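Putative oxidoreductase (Magnetospirillum magnetotacticum, PDB 3C1A) probably acts as an NAD(P)-dependent oxidoreductase of the Gfo/Idh/MocA family, pairing a Rossmann-fold dinucleotide-binding domain with a mixed beta-sheet domain. Local coordinates at residues A[233-237]-A[262-266]; A[129-135]-A[178-183]; A[16-20]-A[41-45]. All blocks are in the same frame, centred on the assembly; numbering follows the deposited sequence.

Contact 1: residues A[233-237]-A[262-266]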
loop_
_atom_site.group_PDB
_atom_site.type_symbol
_atom_site.label_atom_id
_atom_site.label_comp_id
_atom_site.label_asym_id
_atom_site.label_seq_id
_atom_site.Cartn_x
_atom_site.Cartn_y
_atom_site.Cartn_z
ATOM N N ARG A 233 -10.469 -2.191 -9.509
ATOM C CA ARG A 233 -10.210 -3.216 -10.511
ATOM C C ARG A 233 -8.938 -2.920 -11.237
ATOM O O ARG A 233 -8.531 -1.754 -11.339
ATOM C CB ARG A 233 -11.382 -3.376 -11.476
ATOM C CG ARG A 233 -11.919 -2.104 -12.046
ATOM C CD ARG A 233 -13.072 -2.433 -12.964
ATOM N NE ARG A 233 -13.629 -1.250 -13.610
ATOM C CZ ARG A 233 -14.485 -1.295 -14.624
ATOM N NH1 ARG A 233 -14.856 -2.471 -15.132
ATOM N NH2 ARG A 233 -14.951 -0.164 -15.151
ATOM N N LEU A 234 -8.282 -3.966 -11.722
ATOM C CA LEU A 234 -7.160 -3.762 -12.633
ATOM C C LEU A 234 -7.166 -4.831 -13.717
ATOM O O LEU A 234 -7.825 -5.862 -13.582
ATOM C CB LEU A 234 -5.828 -3.711 -11.884
ATOM C CG LEU A 234 -5.291 -4.961 -11.190
ATOM C CD1 LEU A 234 -4.737 -6.071 -12.160
ATOM C CD2 LEU A 234 -4.214 -4.471 -10.223
ATOM N N ALA A 235 -6.473 -4.561 -14.820
ATOM C CA ALA A 235 -6.415 -5.514 -15.916
ATOM C C ALA A 235 -5.016 -5.453 -16.472
ATOM O O ALA A 235 -4.490 -4.371 -16.588
ATOM C CB ALA A 235 -7.428 -5.146 -16.985
ATOM N N VAL A 236 -4.409 -6.592 -16.781
ATOM C CA VAL A 236 -3.083 -6.615 -17.426
ATOM C C VAL A 236 -3.274 -7.239 -18.817
ATOM O O VAL A 236 -3.684 -8.379 -18.936
ATOM C CB VAL A 236 -1.984 -7.374 -16.600
ATOM C CG1 VAL A 236 -0.640 -7.360 -17.350
ATOM C CG2 VAL A 236 -1.792 -6.702 -15.234
ATOM N N PHE A 237 -3.026 -6.458 -19.854
ATOM C CA PHE A 237 -3.312 -6.892 -21.220
ATOM C C PHE A 237 -2.026 -7.417 -21.817
ATOM O O PHE A 237 -1.014 -6.725 -21.876
ATOM C CB PHE A 237 -3.861 -5.742 -22.092
ATOM C CG PHE A 237 -5.126 -5.114 -21.559
ATOM C CD1 PHE A 237 -6.376 -5.582 -21.936
ATOM C CD2 PHE A 237 -5.056 -4.021 -20.704
ATOM C CE1 PHE A 237 -7.523 -5.016 -21.451
ATOM C CE2 PHE A 237 -6.219 -3.432 -20.213
ATOM C CZ PHE A 237 -7.449 -3.944 -20.567
ATOM N N GLY A 262 -7.582 -2.317 -25.149
ATOM C CA GLY A 262 -7.367 -1.870 -23.779
ATOM C C GLY A 262 -8.625 -1.579 -22.980
ATOM O O GLY A 262 -8.549 -1.000 -21.913
ATOM N N ASN A 263 -9.779 -2.004 -23.485
ATOM C CA ASN A 263 -11.029 -1.848 -22.806
ATOM C C ASN A 263 -11.185 -2.951 -21.791
ATOM O O ASN A 263 -10.654 -4.020 -21.962
ATOM C CB ASN A 263 -12.203 -1.965 -23.794
ATOM C CG ASN A 263 -12.436 -0.704 -24.614
ATOM O OD1 ASN A 263 -11.999 0.400 -24.260
ATOM N ND2 ASN A 263 -13.155 -0.870 -25.721
ATOM N N TRP A 264 -11.965 -2.688 -20.758
ATOM C CA TRP A 264 -12.278 -3.698 -19.778
ATOM C C TRP A 264 -12.955 -4.888 -20.431
ATOM O O TRP A 264 -13.987 -4.733 -21.088
ATOM C CB TRP A 264 -13.215 -3.141 -18.720
ATOM C CG TRP A 264 -12.637 -2.099 -17.888
ATOM C CD1 TRP A 264 -12.956 -0.790 -17.911
ATOM C CD2 TRP A 264 -11.645 -2.256 -16.865
ATOM N NE1 TRP A 264 -12.221 -0.108 -16.977
ATOM C CE2 TRP A 264 -11.417 -0.988 -16.312
ATOM C CE3 TRP A 264 -10.930 -3.350 -16.362
ATOM C CZ2 TRP A 264 -10.512 -0.773 -15.292
ATOM C CZ3 TRP A 264 -10.035 -3.133 -15.348
ATOM C CH2 TRP A 264 -9.824 -1.845 -14.832
ATOM N N PRO A 265 -12.394 -6.081 -20.252
ATOM C CA PRO A 265 -13.111 -7.248 -20.720
ATOM C C PRO A 265 -14.551 -7.328 -20.242
ATOM O O PRO A 265 -14.825 -7.188 -19.053
ATOM C CB PRO A 265 -12.282 -8.399 -20.157
ATOM C CG PRO A 265 -10.911 -7.846 -20.105
ATOM C CD PRO A 265 -11.088 -6.445 -19.677
ATOM N N VAL A 266 -15.457 -7.562 -21.186
ATOM C CA VAL A 266 -16.836 -7.906 -20.877
ATOM C C VAL A 266 -16.948 -9.422 -20.883
ATOM O O VAL A 266 -16.289 -10.097 -21.676
ATOM C CB VAL A 266 -17.822 -7.316 -21.917
ATOM C CG1 VAL A 266 -19.271 -7.547 -21.472
ATOM C CG2 VAL A 266 -17.552 -5.836 -22.129
#
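Residues 233-237 form an extended strand, and 262-266, in irregular conformation, run across it with end-to-end directions 118° apart. No hydrogen bond joins the two segments; side chains, chiefly Trp264, Phe237 and Arg233, meet each other and some backbone atoms, burying 363 Å² in total. Arg233 starts it. With chi1 at p and chi2 and chi3 both t, its stretched side chain lays the guanidinium flat on the indole of Trp264, planes at 8° and centres 3.5 Å apart. Arg233 CZ stands 3.5 Å from the centroid of the five-membered ring, a cation-pi contact, while Arg233 CD gives a CH-pi contact 3.7 Å from the six-membered ring centroid. Arg233 NH2 and Trp264 NE1, 3.3 Å apart, are both donors, so this closeness reflects stacking; the charge of Arg233 is met by a salt bridge to Glu154. Leu234 points its side chain away, yet its backbone C lies 3.7 Å from Trp264 CZ3, at the ring edge. Ala235 turns back toward the loop, with CB 3.7 Å from Trp264 CZ3. Phe237 closes the row: Gly262 CA sits over its ring, 3.9 Å from the centroid, Asn263 O lies near the ring plane 3.3 Å from Phe237 CE1, and Pro265 CD is 4.2 Å from that same CE1. The loop thus covers a patch on one face of the sheet of the C-terminal domain, where strand 229-238 runs between strands 148-158 and 242-246; Arg152 donates a hydrogen bond to Gly262 O and adds a second cation-pi contact to Trp264, and Leu234 and Val236 pack on helix 168-184.

Contact 2: residues A[129-135]-A[178-183]; sequences QLFNPAW and SMVLDL
Residues 178-183 are helix, with Asp182 N bonded to Ser178 O and Leu183 N to Met179 O. Opposite, 129-130 are 3-10, a turn follows, and a helix begins at Pro133; Asn132 (chi1 t) is its N-cap, with OD1 accepting from Ala134 N at 3.0 Å and ND2 donating to Gln129 OE1 at 2.6 Å. The nearest CA pair is Gln129-Met179, 6.7 Å. Trp135 (chi1 177°, chi2 -115°) reaches the other helix, and its NE1 donates to Asp182 OD2 (chi1 t) at 2.8 Å and 169°. Met179, a selenomethionine (chi1 t, chi2 m, chi3 m), lies on the indole: CG is 3.5 Å from the six-membered centroid, a CH-pi contact, and SE 4.2 Å, an oblique Met-aromatic contact. Trp135 CH2 meets Leu183 CB at 4.0 Å. Asp182 also salt-bridges Lys139. Residues 129-135, shortly after the last Rossmann strand 123-126, dock through Trp135 on helix 168-184, which lies against the other domain's mixed sheet; Met245 of strand 242-246 and Leu234 of strand 229-238 adjoin Trp135, Leu303 of helix 301-314 Leu130.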
loop_
_atom_site.group_PDB
_atom_site.type_symbol
_atom_site.label_atom_id
_atom_site.label_comp_id
_atom_site.label_asym_id
_atom_site.label_seq_id
_atom_site.Cartn_x
_atom_site.Cartn_y
_atom_site.Cartn_z
ATOM N N GLN A 129 -1.746 -4.180 -1.757
ATOM C CA GLN A 129 -1.935 -5.072 -2.908
ATOM C C GLN A 129 -0.775 -6.031 -3.044
ATOM O O GLN A 129 -0.932 -7.131 -3.537
ATOM C CB GLN A 129 -2.066 -4.305 -4.228
ATOM C CG GLN A 129 -2.582 -5.240 -5.366
ATOM C CD GLN A 129 -4.032 -5.518 -5.202
ATOM O OE1 GLN A 129 -4.425 -6.568 -4.673
ATOM N NE2 GLN A 129 -4.861 -4.554 -5.590
ATOM N N LEU A 130 0.401 -5.593 -2.644
ATOM C CA LEU A 130 1.570 -6.418 -2.798
ATOM C C LEU A 130 1.607 -7.587 -1.808
ATOM O O LEU A 130 2.495 -8.408 -1.892
ATOM C CB LEU A 130 2.820 -5.569 -2.674
ATOM C CG LEU A 130 2.910 -4.404 -3.645
ATOM C CD1 LEU A 130 4.250 -3.754 -3.467
ATOM C CD2 LEU A 130 2.751 -4.874 -5.076
ATOM N N PHE A 131 0.643 -7.632 -0.871
ATOM C CA PHE A 131 0.464 -8.718 0.079
ATOM C C PHE A 131 -0.855 -9.450 -0.173
ATOM O O PHE A 131 -1.317 -10.205 0.668
ATOM C CB PHE A 131 0.452 -8.144 1.516
ATOM C CG PHE A 131 1.741 -7.506 1.923
ATOM C CD1 PHE A 131 2.811 -8.281 2.363
ATOM C CD2 PHE A 131 1.906 -6.132 1.843
ATOM C CE1 PHE A 131 4.004 -7.693 2.760
ATOM C CE2 PHE A 131 3.111 -5.545 2.254
ATOM C CZ PHE A 131 4.155 -6.332 2.689
ATOM N N ASN A 132 -1.495 -9.183 -1.310
ATOM C CA ASN A 132 -2.774 -9.797 -1.639
ATOM C C ASN A 132 -2.529 -11.108 -2.376
ATOM O O ASN A 132 -1.848 -11.112 -3.401
ATOM C CB ASN A 132 -3.559 -8.816 -2.517
ATOM C CG ASN A 132 -4.947 -9.317 -2.871
ATOM O OD1 ASN A 132 -5.295 -10.473 -2.620
ATOM N ND2 ASN A 132 -5.731 -8.459 -3.508
ATOM N N PRO A 133 -3.072 -12.244 -1.876
ATOM C CA PRO A 133 -2.887 -13.472 -2.668
ATOM C C PRO A 133 -3.365 -13.444 -4.137
ATOM O O PRO A 133 -2.822 -14.159 -4.953
ATOM C CB PRO A 133 -3.682 -14.520 -1.871
ATOM C CG PRO A 133 -3.626 -13.993 -0.464
ATOM C CD PRO A 133 -3.791 -12.521 -0.612
ATOM N N ALA A 134 -4.345 -12.619 -4.466
ATOM C CA ALA A 134 -4.794 -12.496 -5.833
ATOM C C ALA A 134 -3.711 -11.863 -6.741
ATOM O O ALA A 134 -3.575 -12.262 -7.894
ATOM C CB ALA A 134 -6.093 -11.689 -5.879
ATOM N N TRP A 135 -2.943 -10.895 -6.216
ATOM C CA TRP A 135 -1.889 -10.203 -6.967
ATOM C C TRP A 135 -0.721 -11.154 -7.183
ATOM O O TRP A 135 -0.161 -11.251 -8.272
ATOM C CB TRP A 135 -1.438 -8.934 -6.225
ATOM C CG TRP A 135 -0.324 -8.239 -6.918
ATOM C CD1 TRP A 135 0.929 -8.071 -6.466
ATOM C CD2 TRP A 135 -0.382 -7.617 -8.202
ATOM N NE1 TRP A 135 1.681 -7.377 -7.387
ATOM C CE2 TRP A 135 0.889 -7.095 -8.468
ATOM C CE3 TRP A 135 -1.388 -7.474 -9.171
ATOM C CZ2 TRP A 135 1.184 -6.461 -9.653
ATOM C CZ3 TRP A 135 -1.093 -6.834 -10.338
ATOM C CH2 TRP A 135 0.180 -6.338 -10.578
ATOM N N SER A 178 2.306 1.450 -6.672
ATOM C CA SER A 178 3.070 0.314 -6.137
ATOM C C SER A 178 2.858 -0.949 -6.968
ATOM O O SER A 178 3.801 -1.711 -7.221
ATOM C CB SER A 178 2.712 0.040 -4.659
ATOM O OG SER A 178 1.343 -0.243 -4.469
HETATM N N MSE A 179 1.617 -1.159 -7.385
HETATM C CA MSE A 179 1.240 -2.332 -8.163
HETATM C C MSE A 179 1.895 -2.281 -9.557
HETATM O O MSE A 179 2.531 -3.253 -9.992
HETATM C CB MSE A 179 -0.283 -2.415 -8.231
HETATM C CG MSE A 179 -0.824 -3.562 -9.029
HETATM SE SE MSE A 179 -1.004 -3.158 -10.928
HETATM C CE MSE A 179 -2.464 -1.963 -10.826
ATOM N N VAL A 180 1.812 -1.129 -10.218
ATOM C CA VAL A 180 2.408 -0.961 -11.544
ATOM C C VAL A 180 3.942 -1.126 -11.540
ATOM O O VAL A 180 4.479 -1.920 -12.309
ATOM C CB VAL A 180 1.959 0.347 -12.190
ATOM C CG1 VAL A 180 2.600 0.519 -13.542
ATOM C CG2 VAL A 180 0.412 0.357 -12.391
ATOM N N LEU A 181 4.630 -0.434 -10.640
ATOM C CA LEU A 181 6.079 -0.619 -10.455
ATOM C C LEU A 181 6.477 -2.047 -10.075
ATOM O O LEU A 181 7.495 -2.561 -10.574
ATOM C CB LEU A 181 6.650 0.369 -9.452
ATOM C CG LEU A 181 6.468 1.885 -9.643
ATOM C CD1 LEU A 181 7.195 2.709 -8.538
ATOM C CD2 LEU A 181 6.917 2.369 -11.004
ATOM N N ASP A 182 5.694 -2.698 -9.234
ATOM C CA ASP A 182 5.937 -4.105 -8.882
ATOM C C ASP A 182 5.801 -5.048 -10.092
ATOM O O ASP A 182 6.673 -5.897 -10.337
ATOM C CB ASP A 182 5.032 -4.577 -7.765
ATOM C CG ASP A 182 5.365 -5.982 -7.330
ATOM O OD1 ASP A 182 6.529 -6.225 -6.920
ATOM O OD2 ASP A 182 4.459 -6.835 -7.403
ATOM N N LEU A 183 4.749 -4.852 -10.875
ATOM C CA LEU A 183 4.559 -5.552 -12.161
ATOM C C LEU A 183 5.670 -5.329 -13.159
ATOM O O LEU A 183 6.141 -6.288 -13.767
ATOM C CB LEU A 183 3.239 -5.118 -12.808
ATOM C CG LEU A 183 2.795 -5.729 -14.156
ATOM C CD1 LEU A 183 2.669 -7.239 -14.011
ATOM C CD2 LEU A 183 1.475 -5.128 -14.722
#

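Contact 3: residues A[16-20]-A[41-45]; sequences IGAGR and ASSNP
Two chain segments stay tied beyond the ends of their parallel strands, and the ties change from backbone to side chain. The end-to-end directions of 16-19 and 41-44 differ by 15°, with CA pairs Ile16-Ala41 at 4.8 Å, Gly17-Ser42 at 4.7 Å, Ala18-Ser43 at 5.2 Å and Gly19-Asn44 at 6.2 Å: even spacing over the bridges, then widening. Ile16-Ala41 and Gly17-Ser42 are parallel bridges. Gly17 N donates to Ala41 O at 2.8 Å and 173°; Ser43 N answers to Gly17 O with a weak bond of 3.4 Å, and Ser42 CA adds a CA-H...O contact to Gly17 O at 3.2 Å. Ile16 CG1 (chi1 m) and Ala41 CB, 4.4 Å apart, share one sheet face, while Ser42 points to the other. Beyond the bridges, Gly19 N donates weakly to Ser43 OG (chi1 p) at 3.5 Å, and Asn44 ND2 (chi1 t) donates to Gly19 O at 3.3 Å. The positive phi of Gly19 (76°), readily available to glycine, marks the turn that offers its N and O to these side chains. Ser42 OG (chi1 t) accepts from Asn44 N at 3.1 Å, an ST turn, and Asn44 OD1 N-caps the next helix by accepting from Asp46 N. Gly17 and Gly19 open the glycine-rich turn after the first Rossmann strand, which in relatives lies against the dinucleotide; the second strand's end usually flanks the adenosine ribose, consistent with NAD(P) binding. Within the beta-alpha-beta unit 11-17, 25-31, 35-42, strand 11-17 also pairs with strand 72-76, and Val64 of helix 62-65 covers Ile16 and Ala41.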
loop_
_atom_site.group_PDB
_atom_site.type_symbol
_atom_site.label_atom_id
_atom_site.label_comp_id
_atom_site.label_asym_id
_atom_site.label_seq_id
_atom_site.Cartn_x
_atom_site.Cartn_y
_atom_site.Cartn_z
ATOM N N ILE A 16 2.027 2.762 16.466
ATOM C CA ILE A 16 1.929 4.170 16.665
ATOM C C ILE A 16 0.851 4.572 15.656
ATOM O O ILE A 16 1.058 4.455 14.442
ATOM C CB ILE A 16 3.251 4.916 16.455
ATOM C CG1 ILE A 16 4.303 4.420 17.468
ATOM C CG2 ILE A 16 2.992 6.407 16.566
ATOM C CD1 ILE A 16 5.725 4.769 17.129
ATOM N N GLY A 17 -0.303 4.993 16.169
ATOM C CA GLY A 17 -1.475 5.284 15.342
ATOM C C GLY A 17 -2.027 6.658 15.606
ATOM O O GLY A 17 -2.006 7.132 16.735
ATOM N N ALA A 18 -2.502 7.323 14.562
ATOM C CA ALA A 18 -3.214 8.588 14.721
ATOM C C ALA A 18 -4.235 8.711 13.606
ATOM O O ALA A 18 -3.974 8.306 12.469
ATOM C CB ALA A 18 -2.243 9.762 14.691
ATOM N N GLY A 19 -5.410 9.234 13.952
ATOM C CA GLY A 19 -6.459 9.507 12.976
ATOM C C GLY A 19 -7.186 8.258 12.525
ATOM O O GLY A 19 -7.489 7.375 13.339
ATOM N N ARG A 20 -7.474 8.203 11.223
ATOM C CA ARG A 20 -8.138 7.057 10.580
ATOM C C ARG A 20 -7.131 5.999 10.134
ATOM O O ARG A 20 -7.512 4.957 9.608
ATOM C CB ARG A 20 -8.934 7.518 9.335
ATOM C CG ARG A 20 -8.058 7.924 8.123
ATOM C CD ARG A 20 -8.869 8.581 7.011
ATOM N NE ARG A 20 -8.050 9.379 6.080
ATOM C CZ ARG A 20 -7.519 8.947 4.929
ATOM N NH1 ARG A 20 -7.650 7.692 4.543
ATOM N NH2 ARG A 20 -6.818 9.790 4.166
ATOM N N ALA A 41 0.636 3.513 21.134
ATOM C CA ALA A 41 0.514 4.953 21.180
ATOM C C ALA A 41 -0.547 5.420 20.174
ATOM O O ALA A 41 -0.303 5.445 18.979
ATOM C CB ALA A 41 1.847 5.594 20.901
ATOM N N SER A 42 -1.741 5.775 20.639
ATOM C CA SER A 42 -2.820 6.163 19.711
ATOM C C SER A 42 -3.654 7.337 20.204
ATOM O O SER A 42 -4.064 7.351 21.355
ATOM C CB SER A 42 -3.768 5.006 19.462
ATOM O OG SER A 42 -4.779 5.407 18.539
ATOM N N SER A 43 -3.918 8.295 19.315
ATOM C CA SER A 43 -4.793 9.450 19.615
ATOM C C SER A 43 -6.271 9.057 19.603
ATOM O O SER A 43 -7.129 9.761 20.134
ATOM C CB SER A 43 -4.576 10.563 18.571
ATOM O OG SER A 43 -5.011 10.169 17.266
ATOM N N ASN A 44 -6.555 7.942 18.955
ATOM C CA ASN A 44 -7.906 7.519 18.702
ATOM C C ASN A 44 -8.438 6.656 19.859
ATOM O O ASN A 44 -7.936 5.562 20.070
ATOM C CB ASN A 44 -7.909 6.749 17.391
ATOM C CG ASN A 44 -9.279 6.320 16.978
ATOM O OD1 ASN A 44 -10.161 6.096 17.822
ATOM N ND2 ASN A 44 -9.486 6.212 15.665
ATOM N N PRO A 45 -9.466 7.144 20.606
ATOM C CA PRO A 45 -9.949 6.429 21.801
ATOM C C PRO A 45 -10.722 5.144 21.470
ATOM O O PRO A 45 -10.875 4.281 22.341
ATOM C CB PRO A 45 -10.857 7.459 22.485
ATOM C CG PRO A 45 -11.389 8.264 21.367
ATOM C CD PRO A 45 -10.261 8.360 20.359
#

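How the contacts relate
Contacts 1 and 2 meet directly: Leu234 CD2 packs 3.1 Å from Met179 CE and 3.9 Å from Trp135 CZ3, and Val236 CG2 lies 3.7 Å from Leu183 CD2. Strand 229-238 therefore faces the helix pair on one side and the 262-266 loop on the other. All three contacts are partly buried, but contact 2, the most central, has no exposed touching residue; contacts 1 and 3, with one and two, occupy opposite sides of the chain centre. A tryptophan dominates both 1 and 2, under a cation in the outer one and bonded to a carboxylate in the inner. Contact 3, in the Rossmann sheet, is held mainly by hydrogen bonds, backbone first and then side chain.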